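Local coordinates for nucleoside-diphosphate-sugar pyrophosphorylase (Vibrio cholerae, PDB 4EVW), which probably transfers a nucleotidyl group to a sugar phosphate to make a nucleotide-activated sugar, as other nucleoside-diphosphate-sugar pyrophosphorylases do, at residues F49-R54 against K73-A78. The protein carries 1 engineered substitution. Sequence-based numbering, arbitrary orientation.
Sequences FLFIVR and KQFYIA
Phe49 pairs with Phe75 and Ile52 with Ala78 where strands 49-54 and 75-78 run parallel, their axes approaching to 4.6 Å at 18°. Five backbone hydrogen bonds join the two segments, and all three N-H groups given by 49-54 come from odd-numbered residues: Phe49 N to Gln74 O, Phe51 N to Tyr76 O and Val53 N to Ala78 O. Phe49 O and Phe51 O take the return bonds from Tyr76 N and Ala78 N, the latter 2.9 Å long. The backbone N-H and C=O groups of Leu50 and Ile52 bond instead to Ile2, Ile4 and Met6, in and just beyond strand 2-5, which makes 49-54 an inner strand.

Phe49, Phe51, Phe75 and Ile77 share one face. Phe49 and Phe51 are buried, a setting that suits large apolar rings. The Phe51 ring reaches back toward Phe75, its CE2 lying 3.9 Å from Phe75 CB, which sits at the ring edge. Phe75 CG stands between its own backbone N and carbonyl carbon (chi1 69°), and the end of the side chain leads away from 49-54. Farther along, the branched Val53 and Ile77, well suited to extended backbone, meet through their CG2 methyls at 4.1 Å. Helix 59-70 packs here, Val63 touching Phe51, and Ala67 and Thr68 touching Phe75.

On the other face, Leu50 CD1 touches Tyr76 CB at 3.9 Å and Ala78 CB at 4.1 Å, the leucine crossing the tyrosine side chain at about a right angle. Tyrosine suits this partly exposed position: its CB packs against leucine, while its hydroxyl tolerates solvent. Helix 87-100 meets this face, with Glu97 against the single methyl of Ala78 and Leu95 against the longer Leu50.

With helix 59-70 linking the two strands, this is a beta-alpha-beta crossover, the repeating element of the Rossmann-like nucleotidyltransferase fold expected for a sugar-nucleotide pyrophosphorylase.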
ATOM      1  N   PHE A  49       7.368 -11.073   2.538  1.00 19.89           N
ATOM      2  CA  PHE A  49       6.494  -9.995   3.000  1.00 21.01           C
ATOM      3  C   PHE A  49       7.295  -9.113   3.943  1.00 19.37           C
ATOM      4  O   PHE A  49       8.071  -9.608   4.762  1.00 22.76           O
ATOM      5  CB  PHE A  49       5.292 -10.530   3.800  1.00 20.21           C
ATOM      6  CG  PHE A  49       4.226 -11.159   2.962  1.00 19.99           C
ATOM      7  CD1 PHE A  49       4.462 -12.357   2.300  1.00 17.59           C
ATOM      8  CD2 PHE A  49       2.978 -10.551   2.834  1.00 19.72           C
ATOM      9  CE1 PHE A  49       3.476 -12.945   1.520  1.00 22.37           C
ATOM     10  CE2 PHE A  49       1.983 -11.129   2.055  1.00 22.64           C
ATOM     11  CZ  PHE A  49       2.232 -12.330   1.397  1.00 23.52           C
ATOM     12  N   LEU A  50       7.111  -7.803   3.825  1.00 16.08           N
ATOM     13  CA  LEU A  50       7.780  -6.866   4.720  1.00 15.24           C
ATOM     14  C   LEU A  50       6.687  -6.082   5.425  1.00 19.12           C
ATOM     15  O   LEU A  50       5.920  -5.356   4.783  1.00 20.94           O
ATOM     16  CB  LEU A  50       8.681  -5.898   3.948  1.00 18.56           C
ATOM     17  CG  LEU A  50       9.243  -4.724   4.762  1.00 14.78           C
ATOM     18  CD1 LEU A  50      10.118  -5.217   5.903  1.00 18.01           C
ATOM     19  CD2 LEU A  50      10.046  -3.824   3.837  1.00 18.50           C
ATOM     20  N   PHE A  51       6.605  -6.244   6.743  1.00 18.72           N
ATOM     21  CA  PHE A  51       5.613  -5.529   7.533  1.00 16.81           C
ATOM     22  C   PHE A  51       6.349  -4.386   8.217  1.00 18.01           C
ATOM     23  O   PHE A  51       7.326  -4.611   8.932  1.00 20.11           O
ATOM     24  CB  PHE A  51       4.996  -6.472   8.570  1.00 15.60           C
ATOM     25  CG  PHE A  51       4.285  -7.656   7.959  1.00 18.09           C
ATOM     26  CD1 PHE A  51       3.034  -7.504   7.368  1.00 21.65           C
ATOM     27  CD2 PHE A  51       4.879  -8.910   7.952  1.00 20.14           C
ATOM     28  CE1 PHE A  51       2.381  -8.591   6.777  1.00 25.16           C
ATOM     29  CE2 PHE A  51       4.235 -10.006   7.363  1.00 19.96           C
ATOM     30  CZ  PHE A  51       2.984  -9.841   6.776  1.00 20.03           C
ATOM     31  N   ILE A  52       5.894  -3.161   7.983  1.00 17.12           N
ATOM     32  CA  ILE A  52       6.540  -2.000   8.583  1.00 14.51           C
ATOM     33  C   ILE A  52       5.605  -1.463   9.642  1.00 21.62           C
ATOM     34  O   ILE A  52       4.552  -0.902   9.344  1.00 21.22           O
ATOM     35  CB  ILE A  52       6.835  -0.919   7.533  1.00 15.43           C
ATOM     36  CG1 ILE A  52       7.565  -1.551   6.342  1.00 17.53           C
ATOM     37  CG2 ILE A  52       7.709   0.167   8.147  1.00 17.15           C
ATOM     38  CD1 ILE A  52       7.699  -0.628   5.135  1.00 17.32           C
ATOM     39  N   VAL A  53       6.004  -1.652  10.890  1.00 18.56           N
ATOM     40  CA  VAL A  53       5.183  -1.258  12.012  1.00 20.31           C
ATOM     41  C   VAL A  53       5.839  -0.235  12.896  1.00 22.48           C
ATOM     42  O   VAL A  53       7.010   0.121  12.727  1.00 26.02           O
ATOM     43  CB  VAL A  53       4.881  -2.464  12.908  1.00 21.39           C
ATOM     44  CG1 VAL A  53       4.290  -3.587  12.089  1.00 25.44           C
ATOM     45  CG2 VAL A  53       6.174  -2.933  13.571  1.00 19.85           C
ATOM     46  N   ARG A  54       5.068   0.207  13.875  1.00 24.81           N
ATOM     47  CA  ARG A  54       5.570   1.165  14.827  1.00 30.15           C
ATOM     48  C   ARG A  54       5.740   0.500  16.179  1.00 31.21           C
ATOM     49  O   ARG A  54       5.098  -0.511  16.465  1.00 29.34           O
ATOM     50  CB  ARG A  54       4.610   2.311  14.945  1.00 36.34           C
ATOM     51  CG  ARG A  54       5.356   3.544  15.170  1.00 52.59           C
ATOM     52  CD  ARG A  54       4.582   4.703  14.701  1.00 60.25           C
ATOM     53  NE  ARG A  54       4.728   5.727  15.707  1.00 71.06           N
ATOM     54  CZ  ARG A  54       3.770   6.066  16.554  1.00 71.10           C
ATOM     55  NH1 ARG A  54       2.582   5.470  16.502  1.00 67.62           N
ATOM     56  NH2 ARG A  54       4.015   6.979  17.478  1.00 73.23           N
ATOM     57  N   LYS A  73       5.795 -18.063   4.784  1.00 27.19           N
ATOM     58  CA  LYS A  73       7.106 -18.674   4.954  1.00 30.19           C
ATOM     59  C   LYS A  73       8.313 -17.752   5.030  1.00 28.14           C
ATOM     60  O   LYS A  73       9.322 -18.107   5.637  1.00 27.53           O
ATOM     61  CB  LYS A  73       7.299 -19.744   3.877  1.00 27.54           C
ATOM     62  CG  LYS A  73       6.283 -20.881   4.013  1.00 30.94           C
ATOM     63  CD  LYS A  73       6.256 -21.392   5.460  1.00 35.74           C
ATOM     64  CE  LYS A  73       5.162 -22.428   5.704  1.00 46.36           C
ATOM     65  NZ  LYS A  73       5.148 -22.875   7.132  1.00 52.48           N
ATOM     66  N   GLN A  74       8.233 -16.576   4.418  1.00 20.83           N
ATOM     67  CA  GLN A  74       9.344 -15.642   4.499  1.00 22.50           C
ATOM     68  C   GLN A  74       8.819 -14.242   4.734  1.00 23.97           C
ATOM     69  O   GLN A  74       8.123 -13.673   3.891  1.00 22.40           O
ATOM     70  CB  GLN A  74      10.195 -15.662   3.225  1.00 27.43           C
ATOM     71  CG  GLN A  74      11.163 -16.833   3.122  1.00 40.31           C
ATOM     72  CD  GLN A  74      12.082 -16.970   4.336  1.00 46.42           C
ATOM     73  OE1 GLN A  74      12.739 -16.011   4.754  1.00 39.11           O
ATOM     74  NE2 GLN A  74      12.136 -18.173   4.897  1.00 42.84           N
ATOM     75  N   PHE A  75       9.126 -13.692   5.899  1.00 19.97           N
ATOM     76  CA  PHE A  75       8.686 -12.341   6.174  1.00 23.28           C
ATOM     77  C   PHE A  75       9.661 -11.613   7.066  1.00 22.20           C
ATOM     78  O   PHE A  75      10.442 -12.221   7.810  1.00 23.51           O
ATOM     79  CB  PHE A  75       7.262 -12.330   6.751  1.00 19.78           C
ATOM     80  CG  PHE A  75       7.143 -12.909   8.135  1.00 27.04           C
ATOM     81  CD1 PHE A  75       7.305 -12.103   9.258  1.00 25.27           C
ATOM     82  CD2 PHE A  75       6.849 -14.259   8.315  1.00 22.36           C
ATOM     83  CE1 PHE A  75       7.172 -12.633  10.543  1.00 25.83           C
ATOM     84  CE2 PHE A  75       6.715 -14.799   9.594  1.00 25.03           C
ATOM     85  CZ  PHE A  75       6.875 -13.985  10.710  1.00 27.19           C
ATOM     86  N   TYR A  76       9.613 -10.294   6.963  1.00 23.36           N
ATOM     87  CA  TYR A  76      10.488  -9.422   7.711  1.00 23.77           C
ATOM     88  C   TYR A  76       9.643  -8.370   8.392  1.00 20.56           C
ATOM     89  O   TYR A  76       8.571  -7.995   7.907  1.00 20.64           O
ATOM     90  CB  TYR A  76      11.471  -8.745   6.754  1.00 22.18           C
ATOM     91  CG  TYR A  76      12.182  -9.706   5.835  1.00 26.30           C
ATOM     92  CD1 TYR A  76      13.296 -10.425   6.268  1.00 26.97           C
ATOM     93  CD2 TYR A  76      11.735  -9.909   4.529  1.00 30.36           C
ATOM     94  CE1 TYR A  76      13.947 -11.320   5.418  1.00 32.74           C
ATOM     95  CE2 TYR A  76      12.378 -10.802   3.674  1.00 31.23           C
ATOM     96  CZ  TYR A  76      13.482 -11.502   4.124  1.00 36.48           C
ATOM     97  OH  TYR A  76      14.120 -12.381   3.274  1.00 42.54           O
ATOM     98  N   ILE A  77      10.123  -7.896   9.529  1.00 22.80           N
ATOM     99  CA  ILE A  77       9.408  -6.869  10.253  1.00 22.11           C
ATOM    100  C   ILE A  77      10.377  -5.732  10.498  1.00 27.48           C
ATOM    101  O   ILE A  77      11.475  -5.936  11.017  1.00 24.88           O
ATOM    102  CB  ILE A  77       8.874  -7.392  11.598  1.00 22.10           C
ATOM    103  CG1 ILE A  77       7.832  -8.482  11.345  1.00 22.06           C
ATOM    104  CG2 ILE A  77       8.265  -6.242  12.402  1.00 25.32           C
ATOM    105  CD1 ILE A  77       7.294  -9.114  12.611  1.00 30.59           C
ATOM    106  N   ALA A  78       9.976  -4.536  10.088  1.00 22.69           N
ATOM    107  CA  ALA A  78      10.796  -3.355  10.281  1.00 21.51           C
ATOM    108  C   ALA A  78      10.019  -2.519  11.281  1.00 23.68           C
ATOM    109  O   ALA A  78       8.895  -2.100  11.014  1.00 26.56           O
ATOM    110  CB  ALA A  78      10.962  -2.601   8.961  1.00 20.66           C
TER